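PDB 5L92: cytochrome P450 from Bacillus megaterium, which binds heme and the steroid corticosterone, and probably acts as a monooxygenase that oxidises steroids. Local coordinates for residues A[149-154]-A[211-216]; A[163-168]-A[239-244]; A[248-253]-A[360-365]; A[319-324]-A[340-345]. All blocks are in the same frame, centred on the assembly; numbering follows the deposited sequence.

Contact 1: A[149-154]-A[211-216]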
# COMPACT_ATOMS: atom_id res chain seq x y z
N ASP A 149 9.27 -4.85 14.36
CA ASP A 149 9.68 -4.14 15.57
C ASP A 149 8.53 -3.33 16.16
O ASP A 149 8.37 -3.27 17.38
CB ASP A 149 10.85 -3.22 15.29
CG ASP A 149 12.17 -3.96 15.25
OD1 ASP A 149 12.19 -5.18 15.53
OD2 ASP A 149 13.19 -3.31 14.95
N ILE A 150 7.71 -2.70 15.32
CA ILE A 150 6.59 -1.90 15.80
C ILE A 150 5.53 -2.78 16.48
O ILE A 150 4.96 -2.39 17.50
CB ILE A 150 5.96 -1.11 14.64
CG1 ILE A 150 6.86 0.05 14.21
CG2 ILE A 150 4.57 -0.54 15.03
CD1 ILE A 150 6.41 0.69 12.91
N LEU A 151 5.20 -3.93 15.88
CA LEU A 151 4.24 -4.85 16.49
C LEU A 151 4.83 -5.58 17.70
O LEU A 151 4.09 -5.93 18.63
CB LEU A 151 3.75 -5.86 15.46
CG LEU A 151 3.01 -5.19 14.30
CD1 LEU A 151 2.83 -6.11 13.09
CD2 LEU A 151 1.68 -4.70 14.80
N GLY A 152 6.13 -5.80 17.72
CA GLY A 152 6.77 -6.58 18.76
C GLY A 152 6.73 -8.06 18.49
O GLY A 152 6.65 -8.86 19.44
N VAL A 153 6.80 -8.47 17.22
CA VAL A 153 6.75 -9.88 16.86
C VAL A 153 8.11 -10.28 16.32
O VAL A 153 8.87 -9.41 15.86
CB VAL A 153 5.63 -10.19 15.84
CG1 VAL A 153 4.30 -9.70 16.35
CG2 VAL A 153 5.92 -9.54 14.45
N PRO A 154 8.44 -11.57 16.31
CA PRO A 154 9.80 -11.98 15.92
C PRO A 154 10.00 -11.99 14.41
O PRO A 154 9.25 -12.63 13.65
CB PRO A 154 9.93 -13.40 16.50
CG PRO A 154 8.54 -13.89 16.63
CD PRO A 154 7.68 -12.67 16.93
N ASP A 211 7.77 -2.81 24.48
CA ASP A 211 7.71 -1.48 23.87
C ASP A 211 7.26 -1.63 22.42
O ASP A 211 8.02 -1.46 21.46
CB ASP A 211 9.08 -0.81 23.98
CG ASP A 211 9.05 0.65 23.64
OD1 ASP A 211 7.94 1.24 23.67
OD2 ASP A 211 10.13 1.22 23.37
N ASP A 212 5.98 -1.95 22.28
CA ASP A 212 5.37 -2.19 20.97
C ASP A 212 3.90 -1.80 21.04
O ASP A 212 3.33 -1.62 22.12
CB ASP A 212 5.50 -3.66 20.53
CG ASP A 212 5.05 -4.65 21.61
OD1 ASP A 212 3.84 -4.73 21.89
OD2 ASP A 212 5.91 -5.37 22.16
N ILE A 213 3.27 -1.70 19.88
CA ILE A 213 1.92 -1.16 19.85
C ILE A 213 0.87 -2.20 20.25
O ILE A 213 -0.26 -1.83 20.56
CB ILE A 213 1.60 -0.56 18.48
CG1 ILE A 213 0.28 0.20 18.56
CG2 ILE A 213 1.54 -1.64 17.42
CD1 ILE A 213 0.16 1.30 17.62
N ILE A 214 1.19 -3.48 20.23
CA ILE A 214 0.25 -4.45 20.76
C ILE A 214 0.13 -4.29 22.28
O ILE A 214 -0.97 -4.23 22.83
CB ILE A 214 0.66 -5.88 20.37
CG1 ILE A 214 0.53 -6.02 18.85
CG2 ILE A 214 -0.20 -6.94 21.14
CD1 ILE A 214 0.85 -7.40 18.36
N SER A 215 1.28 -4.24 22.97
CA SER A 215 1.30 -3.92 24.40
C SER A 215 0.58 -2.62 24.67
O SER A 215 -0.22 -2.52 25.60
CB SER A 215 2.75 -3.82 24.89
OG SER A 215 3.45 -5.04 24.72
N VAL A 216 0.81 -1.60 23.84
CA VAL A 216 0.20 -0.31 24.13
C VAL A 216 -1.31 -0.40 24.06
O VAL A 216 -2.01 0.27 24.81
CB VAL A 216 0.76 0.77 23.19
CG1 VAL A 216 -0.04 2.05 23.36
CG2 VAL A 216 2.22 1.02 23.51

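Contact 2: A[163-168]-A[239-244]. With C0R (corticosterone), chain D; HEM (protoporphyrin IX containing Fe), chain C.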
# COMPACT_ATOMS: atom_id res chain seq x y z
N ASP A 163 4.12 -14.97 3.15
CA ASP A 163 3.18 -15.86 2.48
C ASP A 163 1.74 -15.52 2.83
O ASP A 163 0.87 -15.48 1.96
CB ASP A 163 3.49 -17.32 2.81
CG ASP A 163 4.83 -17.74 2.30
OD1 ASP A 163 5.37 -17.00 1.44
OD2 ASP A 163 5.34 -18.78 2.76
N TRP A 164 1.45 -15.33 4.13
CA TRP A 164 0.10 -14.93 4.52
C TRP A 164 -0.30 -13.65 3.83
O TRP A 164 -1.42 -13.52 3.32
CB TRP A 164 -0.02 -14.75 6.04
CG TRP A 164 -0.05 -15.98 6.82
CD1 TRP A 164 -0.58 -17.17 6.44
CD2 TRP A 164 0.46 -16.15 8.14
NE1 TRP A 164 -0.42 -18.07 7.45
CE2 TRP A 164 0.21 -17.47 8.51
CE3 TRP A 164 1.10 -15.29 9.05
CZ2 TRP A 164 0.60 -17.99 9.76
CZ3 TRP A 164 1.47 -15.79 10.29
CH2 TRP A 164 1.22 -17.14 10.63
N SER A 165 0.62 -12.67 3.81
CA SER A 165 0.29 -11.36 3.27
C SER A 165 0.10 -11.41 1.77
O SER A 165 -0.83 -10.78 1.26
CB SER A 165 1.37 -10.33 3.63
OG SER A 165 1.45 -10.08 5.01
N ASP A 166 0.94 -12.17 1.06
CA ASP A 166 0.75 -12.28 -0.39
C ASP A 166 -0.59 -12.93 -0.70
O ASP A 166 -1.33 -12.45 -1.55
CB ASP A 166 1.89 -13.07 -1.07
CG ASP A 166 3.26 -12.34 -1.02
OD1 ASP A 166 3.31 -11.11 -0.76
OD2 ASP A 166 4.29 -13.03 -1.22
N ILE A 167 -0.97 -13.97 0.04
CA ILE A 167 -2.27 -14.59 -0.18
C ILE A 167 -3.39 -13.56 -0.01
O ILE A 167 -4.27 -13.43 -0.88
CB ILE A 167 -2.46 -15.80 0.75
CG1 ILE A 167 -1.55 -16.94 0.27
CG2 ILE A 167 -3.97 -16.20 0.84
CD1 ILE A 167 -1.53 -18.16 1.19
N ILE A 168 -3.36 -12.82 1.10
CA ILE A 168 -4.46 -11.88 1.40
C ILE A 168 -4.61 -10.83 0.30
O ILE A 168 -5.73 -10.45 -0.04
CB ILE A 168 -4.26 -11.22 2.78
CG1 ILE A 168 -4.39 -12.25 3.91
CG2 ILE A 168 -5.31 -10.14 3.00
CD1 ILE A 168 -5.76 -12.95 3.96
N LEU A 239 -1.63 -3.98 10.02
CA LEU A 239 -0.29 -3.40 9.99
C LEU A 239 0.70 -4.39 9.44
O LEU A 239 1.57 -4.02 8.64
CB LEU A 239 0.16 -2.96 11.38
CG LEU A 239 -0.53 -1.81 12.09
CD1 LEU A 239 0.32 -1.48 13.34
CD2 LEU A 239 -0.71 -0.61 11.25
N LEU A 240 0.57 -5.66 9.83
CA LEU A 240 1.48 -6.66 9.31
C LEU A 240 1.44 -6.70 7.79
O LEU A 240 2.48 -6.68 7.13
CB LEU A 240 1.14 -8.04 9.86
CG LEU A 240 2.13 -9.11 9.42
CD1 LEU A 240 3.52 -8.76 9.96
CD2 LEU A 240 1.66 -10.47 9.91
N ILE A 241 0.24 -6.76 7.22
CA ILE A 241 0.08 -6.86 5.78
C ILE A 241 0.60 -5.59 5.12
O ILE A 241 1.32 -5.65 4.13
CB ILE A 241 -1.39 -7.15 5.41
CG1 ILE A 241 -1.83 -8.48 6.02
CG2 ILE A 241 -1.54 -7.21 3.91
CD1 ILE A 241 -3.27 -8.86 5.76
N ALA A 242 0.28 -4.44 5.72
CA ALA A 242 0.85 -3.17 5.30
C ALA A 242 2.37 -3.19 5.34
O ALA A 242 3.03 -2.64 4.46
CB ALA A 242 0.34 -2.06 6.21
N GLY A 243 2.95 -3.81 6.37
CA GLY A 243 4.40 -3.92 6.47
C GLY A 243 5.03 -4.87 5.46
O GLY A 243 6.26 -4.89 5.34
N ASN A 244 4.20 -5.63 4.73
CA ASN A 244 4.67 -6.60 3.75
C ASN A 244 4.32 -6.23 2.31
O ASN A 244 4.77 -6.92 1.40
CB ASN A 244 4.06 -7.98 4.06
CG ASN A 244 4.82 -8.74 5.14
OD1 ASN A 244 5.65 -9.60 4.85
ND2 ASN A 244 4.53 -8.42 6.39
C1 C0R D . -4.23 -1.18 1.72
C2 C0R D . -3.22 -0.05 1.98
C3 C0R D . -2.43 -0.15 3.37
C4 C0R D . -2.27 -1.62 4.00
C5 C0R D . -3.02 -2.79 3.36
C6 C0R D . -2.82 -4.25 3.93
C7 C0R D . -4.27 -4.94 4.15
C8 C0R D . -5.13 -4.86 2.90
C9 C0R D . -5.27 -3.39 2.31
C10 C0R D . -3.94 -2.59 2.11
C11 C0R D . -6.26 -3.43 1.04
C12 C0R D . -7.67 -4.18 1.41
C13 C0R D . -7.51 -5.59 1.95
C14 C0R D . -6.48 -5.53 3.22
C15 C0R D . -6.40 -6.80 3.61
C16 C0R D . -7.92 -7.33 3.47
C17 C0R D . -8.63 -6.11 2.52
C18 C0R D . -6.98 -6.55 0.84
C19 C0R D . -3.07 -3.19 0.99
C20 C0R D . -9.71 -6.69 1.58
C21 C0R D . -11.06 -5.99 1.35
O1 C0R D . -1.85 0.76 3.95
O2 C0R D . -5.67 -4.05 0.02
O3 C0R D . -9.50 -7.75 0.99
O4 C0R D . -11.72 -6.67 0.29
CHA HEM C . -4.97 3.10 4.80
CHB HEM C . -1.95 3.31 0.96
CHC HEM C . 1.81 2.22 3.76
CHD HEM C . -1.28 1.53 7.42
C1A HEM C . -4.45 3.30 3.52
C2A HEM C . -5.20 3.78 2.38
C3A HEM C . -4.37 3.82 1.33
C4A HEM C . -3.06 3.40 1.77
CMA HEM C . -4.73 4.27 -0.10
CAA HEM C . -6.71 4.15 2.37
CBA HEM C . -7.61 2.94 2.56
CGA HEM C . -9.05 3.24 2.22
O1A HEM C . -9.44 4.41 2.15
O2A HEM C . -9.84 2.30 1.98
C1B HEM C . -0.65 3.09 1.36
C2B HEM C . 0.56 3.24 0.56
C3B HEM C . 1.59 2.92 1.36
C4B HEM C . 1.06 2.55 2.66
CMB HEM C . 0.60 3.73 -0.90
CAB HEM C . 3.11 2.94 1.09
CBB HEM C . 3.67 3.70 0.13
C1C HEM C . 1.30 1.94 5.00
C2C HEM C . 2.04 1.47 6.13
C3C HEM C . 1.20 1.30 7.13
C4C HEM C . -0.13 1.61 6.68
CMC HEM C . 3.58 1.24 6.22
CAC HEM C . 1.65 0.77 8.50
CBC HEM C . 1.43 1.49 9.60
C1D HEM C . -2.55 1.89 7.04
C2D HEM C . -3.72 1.80 7.89
C3D HEM C . -4.76 2.25 7.18
C4D HEM C . -4.26 2.60 5.85
CMD HEM C . -3.67 1.27 9.35
CAD HEM C . -6.25 2.37 7.61
CBD HEM C . -6.55 3.79 8.14
CGD HEM C . -8.02 4.02 8.44
O1D HEM C . -8.34 4.95 9.21
O2D HEM C . -8.91 3.32 7.90
NA HEM C . -3.14 3.07 3.14
NB HEM C . -0.30 2.64 2.62
NC HEM C . -0.04 2.01 5.37
ND HEM C . -2.93 2.34 5.81
FE HEM C . -1.56 2.59 4.28

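Contact 3: A[248-253]-A[360-365]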
# COMPACT_ATOMS: atom_id res chain seq x y z
N THR A 248 7.26 -1.46 0.18
CA THR A 248 8.14 -2.19 -0.73
C THR A 248 7.93 -1.75 -2.18
O THR A 248 8.90 -1.59 -2.93
CB THR A 248 7.93 -3.69 -0.60
OG1 THR A 248 8.85 -4.34 -1.48
CG2 THR A 248 6.42 -4.16 -0.93
N ASN A 249 6.67 -1.55 -2.58
CA ASN A 249 6.37 -1.15 -3.94
C ASN A 249 6.66 0.31 -4.20
O ASN A 249 7.03 0.66 -5.32
CB ASN A 249 4.91 -1.46 -4.26
CG ASN A 249 4.67 -2.92 -4.24
OD1 ASN A 249 5.50 -3.66 -4.75
ND2 ASN A 249 3.60 -3.36 -3.60
N LEU A 250 6.53 1.18 -3.20
CA LEU A 250 6.93 2.56 -3.41
C LEU A 250 8.41 2.63 -3.78
O LEU A 250 8.79 3.32 -4.73
CB LEU A 250 6.65 3.38 -2.15
CG LEU A 250 7.06 4.86 -2.15
CD1 LEU A 250 6.50 5.62 -3.36
CD2 LEU A 250 6.59 5.52 -0.83
N ILE A 251 9.24 1.88 -3.06
CA ILE A 251 10.69 1.92 -3.24
C ILE A 251 11.08 1.31 -4.58
O ILE A 251 11.82 1.92 -5.37
CB ILE A 251 11.40 1.19 -2.07
CG1 ILE A 251 11.07 1.89 -0.75
CG2 ILE A 251 12.94 1.16 -2.29
CD1 ILE A 251 11.57 1.20 0.51
N SER A 252 10.61 0.09 -4.84
CA SER A 252 10.89 -0.59 -6.10
C SER A 252 10.35 0.19 -7.29
O SER A 252 11.04 0.32 -8.31
CB SER A 252 10.29 -1.99 -6.07
OG SER A 252 11.10 -2.80 -5.26
N ASN A 253 9.13 0.70 -7.19
CA ASN A 253 8.55 1.46 -8.29
C ASN A 253 9.34 2.73 -8.56
O ASN A 253 9.37 3.19 -9.71
CB ASN A 253 7.09 1.85 -8.01
CG ASN A 253 6.13 0.68 -8.10
OD1 ASN A 253 6.55 -0.43 -8.40
ND2 ASN A 253 4.84 0.91 -7.79
N ILE A 360 9.36 8.12 5.15
CA ILE A 360 10.70 8.10 5.73
C ILE A 360 11.43 6.80 5.41
O ILE A 360 12.63 6.82 5.11
CB ILE A 360 10.62 8.38 7.25
CG1 ILE A 360 11.92 8.99 7.73
CG2 ILE A 360 10.38 7.12 8.08
CD1 ILE A 360 12.00 10.47 7.43
N GLU A 361 10.75 5.65 5.47
CA GLU A 361 11.38 4.41 4.98
C GLU A 361 11.87 4.59 3.54
O GLU A 361 12.99 4.20 3.20
CB GLU A 361 10.39 3.23 5.04
CG GLU A 361 10.09 2.65 6.46
CD GLU A 361 8.80 1.74 6.53
OE1 GLU A 361 7.92 1.76 5.61
OE2 GLU A 361 8.67 1.00 7.52
N ALA A 362 11.02 5.12 2.68
CA ALA A 362 11.38 5.24 1.26
C ALA A 362 12.57 6.17 1.05
O ALA A 362 13.55 5.82 0.39
CB ALA A 362 10.17 5.72 0.48
N LYS A 363 12.49 7.38 1.60
CA LYS A 363 13.58 8.36 1.52
C LYS A 363 14.93 7.77 1.96
O LYS A 363 15.91 7.80 1.21
CB LYS A 363 13.24 9.58 2.38
CG LYS A 363 14.21 10.75 2.22
CD LYS A 363 13.90 11.83 3.26
CE LYS A 363 14.13 11.32 4.65
NZ LYS A 363 14.63 12.37 5.58
N ILE A 364 14.99 7.24 3.17
CA ILE A 364 16.25 6.75 3.71
C ILE A 364 16.80 5.64 2.82
O ILE A 364 17.99 5.61 2.49
CB ILE A 364 16.05 6.28 5.17
CG1 ILE A 364 15.76 7.50 6.05
CG2 ILE A 364 17.22 5.46 5.62
CD1 ILE A 364 15.44 7.22 7.50
N MET A 365 15.95 4.70 2.42
CA MET A 365 16.45 3.60 1.59
C MET A 365 16.88 4.11 0.21
O MET A 365 17.91 3.71 -0.33
CB MET A 365 15.40 2.51 1.48
CG MET A 365 15.68 1.41 0.48
SD MET A 365 17.16 0.45 0.77
CE MET A 365 16.51 -0.80 1.90

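Contact 4: A[319-324]-A[340-345]. With HEM (protoporphyrin IX containing Fe), chain C.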
# COMPACT_ATOMS: atom_id res chain seq x y z
N SER A 319 -5.98 6.39 -11.92
CA SER A 319 -6.57 7.21 -12.97
C SER A 319 -6.66 8.68 -12.59
O SER A 319 -6.29 9.56 -13.38
CB SER A 319 -7.95 6.67 -13.31
OG SER A 319 -8.49 7.34 -14.43
N ALA A 320 -7.19 8.96 -11.40
CA ALA A 320 -7.26 10.33 -10.90
C ALA A 320 -5.91 11.03 -10.98
O ALA A 320 -5.85 12.25 -11.18
CB ALA A 320 -7.76 10.35 -9.46
N HIS A 321 -4.82 10.29 -10.74
CA HIS A 321 -3.49 10.85 -10.67
C HIS A 321 -2.95 11.31 -12.03
O HIS A 321 -1.90 11.96 -12.05
CB HIS A 321 -2.53 9.82 -10.10
CG HIS A 321 -2.70 9.56 -8.64
ND1 HIS A 321 -2.18 8.44 -8.02
CD2 HIS A 321 -3.37 10.25 -7.69
CE1 HIS A 321 -2.48 8.49 -6.74
NE2 HIS A 321 -3.21 9.57 -6.51
N ARG A 322 -3.62 10.91 -13.12
CA ARG A 322 -3.31 11.25 -14.50
C ARG A 322 -4.34 12.22 -15.12
O ARG A 322 -4.35 12.40 -16.34
CB ARG A 322 -3.23 9.99 -15.36
CG ARG A 322 -2.33 8.87 -14.89
CD ARG A 322 -0.88 9.23 -14.99
NE ARG A 322 0.06 8.14 -14.69
CZ ARG A 322 0.79 7.52 -15.61
NH1 ARG A 322 0.71 7.83 -16.90
NH2 ARG A 322 1.63 6.59 -15.24
N ASP A 323 -5.19 12.82 -14.32
CA ASP A 323 -6.27 13.68 -14.79
C ASP A 323 -5.71 15.05 -15.16
O ASP A 323 -5.10 15.73 -14.32
CB ASP A 323 -7.31 13.78 -13.67
CG ASP A 323 -8.58 14.50 -14.08
OD1 ASP A 323 -8.48 15.50 -14.83
OD2 ASP A 323 -9.68 14.07 -13.64
N ALA A 324 -5.89 15.47 -16.42
CA ALA A 324 -5.21 16.69 -16.88
C ALA A 324 -5.69 17.94 -16.15
O ALA A 324 -4.90 18.88 -15.95
CB ALA A 324 -5.41 16.87 -18.37
N ASN A 340 1.33 18.70 -6.47
CA ASN A 340 1.17 17.26 -6.66
C ASN A 340 0.23 16.78 -5.55
O ASN A 340 0.64 16.20 -4.53
CB ASN A 340 2.53 16.55 -6.63
CG ASN A 340 2.42 15.04 -6.94
OD1 ASN A 340 1.34 14.49 -7.14
ND2 ASN A 340 3.55 14.39 -6.99
N VAL A 341 -1.05 17.03 -5.74
CA VAL A 341 -2.02 16.75 -4.70
C VAL A 341 -2.60 15.39 -4.99
O VAL A 341 -3.78 15.25 -5.31
CB VAL A 341 -3.10 17.84 -4.59
CG1 VAL A 341 -3.98 17.55 -3.35
CG2 VAL A 341 -2.43 19.26 -4.41
N HIS A 342 -1.76 14.37 -4.92
CA HIS A 342 -2.22 13.05 -5.25
C HIS A 342 -2.96 12.45 -4.05
O HIS A 342 -2.96 12.98 -2.94
CB HIS A 342 -1.05 12.20 -5.65
CG HIS A 342 -0.09 12.02 -4.53
ND1 HIS A 342 -0.33 11.18 -3.47
CD2 HIS A 342 1.07 12.67 -4.25
CE1 HIS A 342 0.66 11.27 -2.61
NE2 HIS A 342 1.53 12.16 -3.06
N MET A 343 -3.62 11.33 -4.31
CA MET A 343 -4.41 10.61 -3.31
C MET A 343 -3.87 9.20 -3.12
O MET A 343 -4.63 8.27 -2.88
CB MET A 343 -5.88 10.59 -3.74
CG MET A 343 -6.53 11.97 -3.65
SD MET A 343 -8.28 12.12 -4.03
CE MET A 343 -8.22 12.06 -5.83
N ALA A 344 -2.56 9.02 -3.25
CA ALA A 344 -2.01 7.67 -3.21
C ALA A 344 -2.17 7.06 -1.83
O ALA A 344 -2.12 5.84 -1.70
CB ALA A 344 -0.55 7.69 -3.66
N PHE A 345 -2.37 7.88 -0.80
CA PHE A 345 -2.67 7.42 0.54
C PHE A 345 -4.15 7.52 0.86
O PHE A 345 -4.53 7.43 2.03
CB PHE A 345 -1.88 8.24 1.56
CG PHE A 345 -0.40 8.02 1.51
CD1 PHE A 345 0.14 6.78 1.77
CD2 PHE A 345 0.46 9.06 1.16
CE1 PHE A 345 1.49 6.58 1.71
CE2 PHE A 345 1.84 8.85 1.12
CZ PHE A 345 2.34 7.61 1.38
CHA HEM C . -4.97 3.10 4.80
CHB HEM C . -1.95 3.31 0.96
CHC HEM C . 1.81 2.22 3.76
CHD HEM C . -1.28 1.53 7.42
C1A HEM C . -4.45 3.30 3.52
C2A HEM C . -5.20 3.78 2.38
C3A HEM C . -4.37 3.82 1.33
C4A HEM C . -3.06 3.40 1.77
CMA HEM C . -4.73 4.27 -0.10
CAA HEM C . -6.71 4.15 2.37
CBA HEM C . -7.61 2.94 2.56
CGA HEM C . -9.05 3.24 2.22
O1A HEM C . -9.44 4.41 2.15
O2A HEM C . -9.84 2.30 1.98
C1B HEM C . -0.65 3.09 1.36
C2B HEM C . 0.56 3.24 0.56
C3B HEM C . 1.59 2.92 1.36
C4B HEM C . 1.06 2.55 2.66
CMB HEM C . 0.60 3.73 -0.90
CAB HEM C . 3.11 2.94 1.09
CBB HEM C . 3.67 3.70 0.13
C1C HEM C . 1.30 1.94 5.00
C2C HEM C . 2.04 1.47 6.13
C3C HEM C . 1.20 1.30 7.13
C4C HEM C . -0.13 1.61 6.68
CMC HEM C . 3.58 1.24 6.22
CAC HEM C . 1.65 0.77 8.50
CBC HEM C . 1.43 1.49 9.60
C1D HEM C . -2.55 1.89 7.04
C2D HEM C . -3.72 1.80 7.89
C3D HEM C . -4.76 2.25 7.18
C4D HEM C . -4.26 2.60 5.85
CMD HEM C . -3.67 1.27 9.35
CAD HEM C . -6.25 2.37 7.61
CBD HEM C . -6.55 3.79 8.14
CGD HEM C . -8.02 4.02 8.44
O1D HEM C . -8.34 4.95 9.21
O2D HEM C . -8.91 3.32 7.90
NA HEM C . -3.14 3.07 3.14
NB HEM C . -0.30 2.64 2.62
NC HEM C . -0.04 2.01 5.37
ND HEM C . -2.93 2.34 5.81
FE HEM C . -1.56 2.59 4.28

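Contact 1: A[149-154]-A[211-216]
I150 and I213 lie side by side with their side chains pointing the same way, CG2 to CG2 at 4.0 Å, while L151 crosses I213 at a slant and brings CD2 to 4.0 Å from I213 CG2. The backbones join next to this pair: I213 N donates to I150 O over 3.0 Å, a straight bond (168° at the hydrogen). I214 CG1 passes 3.6 Å from L151 O, and its CD1 comes to 4.4 Å from L151 CB.

The helix ending at L151 is closed by a Schellman motif with G152, at positive phi, as its C' residue, and the helix starting at I213 opens there with D212 as N-cap. D212 has CG between its backbone N and carbonyl carbon (chi1 50°). OD1 accepts from S215 N over 2.8 Å, nearly end-on, and from S215 OG at 2.9 Å from above the carboxylate plane. CB meanwhile rests 3.3 Å from L151 O. OD2 forms a salt bridge with K205, whose NZ also bonds G152 O. An alanine in place of D212 would probably leave K205 without its carboxylate mate and S215 N without its cap, letting the first turn of the helix fray. A helix C-terminus is thus joined to a helix N-terminus by one direct backbone bond and by a lysine held from both segments.

Contact 2: A[163-168]-A[239-244]
S165 and I241 meet where the F helix (158-169) crosses the first part (229-245) of the long central helix of the P450 fold, over the substrate pocket. The two short segments approach to 9.2 Å between axes at a signed crossing angle of -90°, so contact is confined to a few residues. S165 is the small residue at the crossing. Its OG stands 3.6 Å from I241 CA and 3.5 Å from N244 CB, without a hydrogen bond across the interface; the hydroxyl is instead bonded to F161 O of its own helix.

Beside it, I168 and I241 cross at about a right angle, with I168 CG2 packed 3.7 Å from I241 CD1. I241 has CG2 anti to the backbone N and CG1 beside it (chi1 -61°), which divides its branches: CD1 goes to I168, whereas CG2 faces the steroid, a tight 3.2 Å from corticosterone C6. I168 CG2 also touches the ligand, at C15. A242 CB touches both bound groups, 3.4 Å from corticosterone C4 and 3.6 Å from HEM C3C. Corticosterone O1 coordinates the heme iron, HEM FE, at 1.9 Å.

N244 folds back along its helix, ND2 donating to L240 O with that oxygen in the amide plane, while OD1 is held by Y140 OH. This fixes the rotation of the amide beside S165. A242 to T247 read AGNETT, matching the (A/G)Gx(D/E)T(T/S) signature of the long P450 helix that runs across the distal face of the heme.

Contact 3: A[248-253]-A[360-365]
Apolar contacts carry the whole interface between I251 and L250 on one helix and A362 and M365 on the other. I251 lies over the backbone of the facing helix, its CG1 3.9 Å from A362 CA. Its other branch, CG2, meets M365 CG at 3.9 Å, and these two side chains cross at about a right angle. In M365, CG anti to the backbone N (chi1 171°) is directed to I251, and the chain beyond it bends at the next two torsions. L250 meets A362 from another direction, with CD2 3.8 Å from A362 CB. An alanine in place of I251 would remove both branches and would probably open a gap between A362 and M365, leaving the methionine freer to turn.

In fold terms, helix 247-260 is the second part of the long central P450 helix and helix 355-372 is the L helix that follows the cysteine loop. Both run in broadly the same direction, 34° apart, with segment axes 9.5 Å from each other. L250 also touches the heme, and A362 leans on I279 of helix 275-285.

The polar groups beside the interface have partners outside the two segments. E361 turns OE1 to the hydroxyl of T247, the residue just before T248, a second, polar tie between the two helices beside the apolar patch. On the flank of helix 247-260 remote from A362, T248 OG1 and S252 OG both bond S139 OG.

Contact 4: A[319-324]-A[340-345]
H342 has CG between its backbone N and carbonyl carbon (chi1 63°), while H321 has CG anti to its own carbonyl carbon, and these two torsions bring the imidazoles together edge to face. The edge of H342 is turned toward the face of H321, offset, with planes at 87° and centroids 5.8 Å apart. Between these two residues the closest atoms are H342 CB and H321 NE2, 3.5 Å apart.

H321 NE2 is the acceptor of the hydrogen bond that joins the segments. M343 N donates to it over 2.8 Å, with 153° at the hydrogen and the donor tilted a little from the ring plane. On the far side of the ring ND1 is bonded to S287 OG, so both nitrogens are engaged, consistent with a neutral ring carrying its proton on ND1. H342 is likewise held at both ends: A344 N donates to ND1 over 3.1 Å in the ring plane, and NE2 is bonded to E280 OE1. Two successive backbone N-H groups, of M343 and A344, are thus each taken by a different histidine.

Apolar contacts flank the bond. A344 CB lies 3.7 Å from H321 CE1, and M343 bends at its last torsion so that CE reaches A320 CB at 4.0 Å.

F345, which opens the P450 cysteine-loop signature, packs on the porphyrin and is bonded through its backbone to C352, the axial ligand. The loop runs on toward helix 355-372; L283 of helix 275-285 touches H342, and helix 52-60 packs against A320 and M343.

Contacts 1 and 2 cross along the chain: helix 141-151 leads to 158-169, and 213-222 to 229-245, so their segments alternate. Their centres lie about 16 Å apart and they touch, L151 packing on L239 and L240. Helix 229-245 gives way to 247-260, which carries contact 3, its centre about 17 Å from that of contact 2. Contact 4 falls in the sequence between the segments of contact 3, centres about 19 Å apart, and lies across the chain's centre from contact 1, about 34 Å between centres. Contacts 2, 3 and 4 all reach the heme, contact 3 through L250. The set runs from the outlying junction of contact 1, past steroid pocket and heme, to the loop leading to the cysteine.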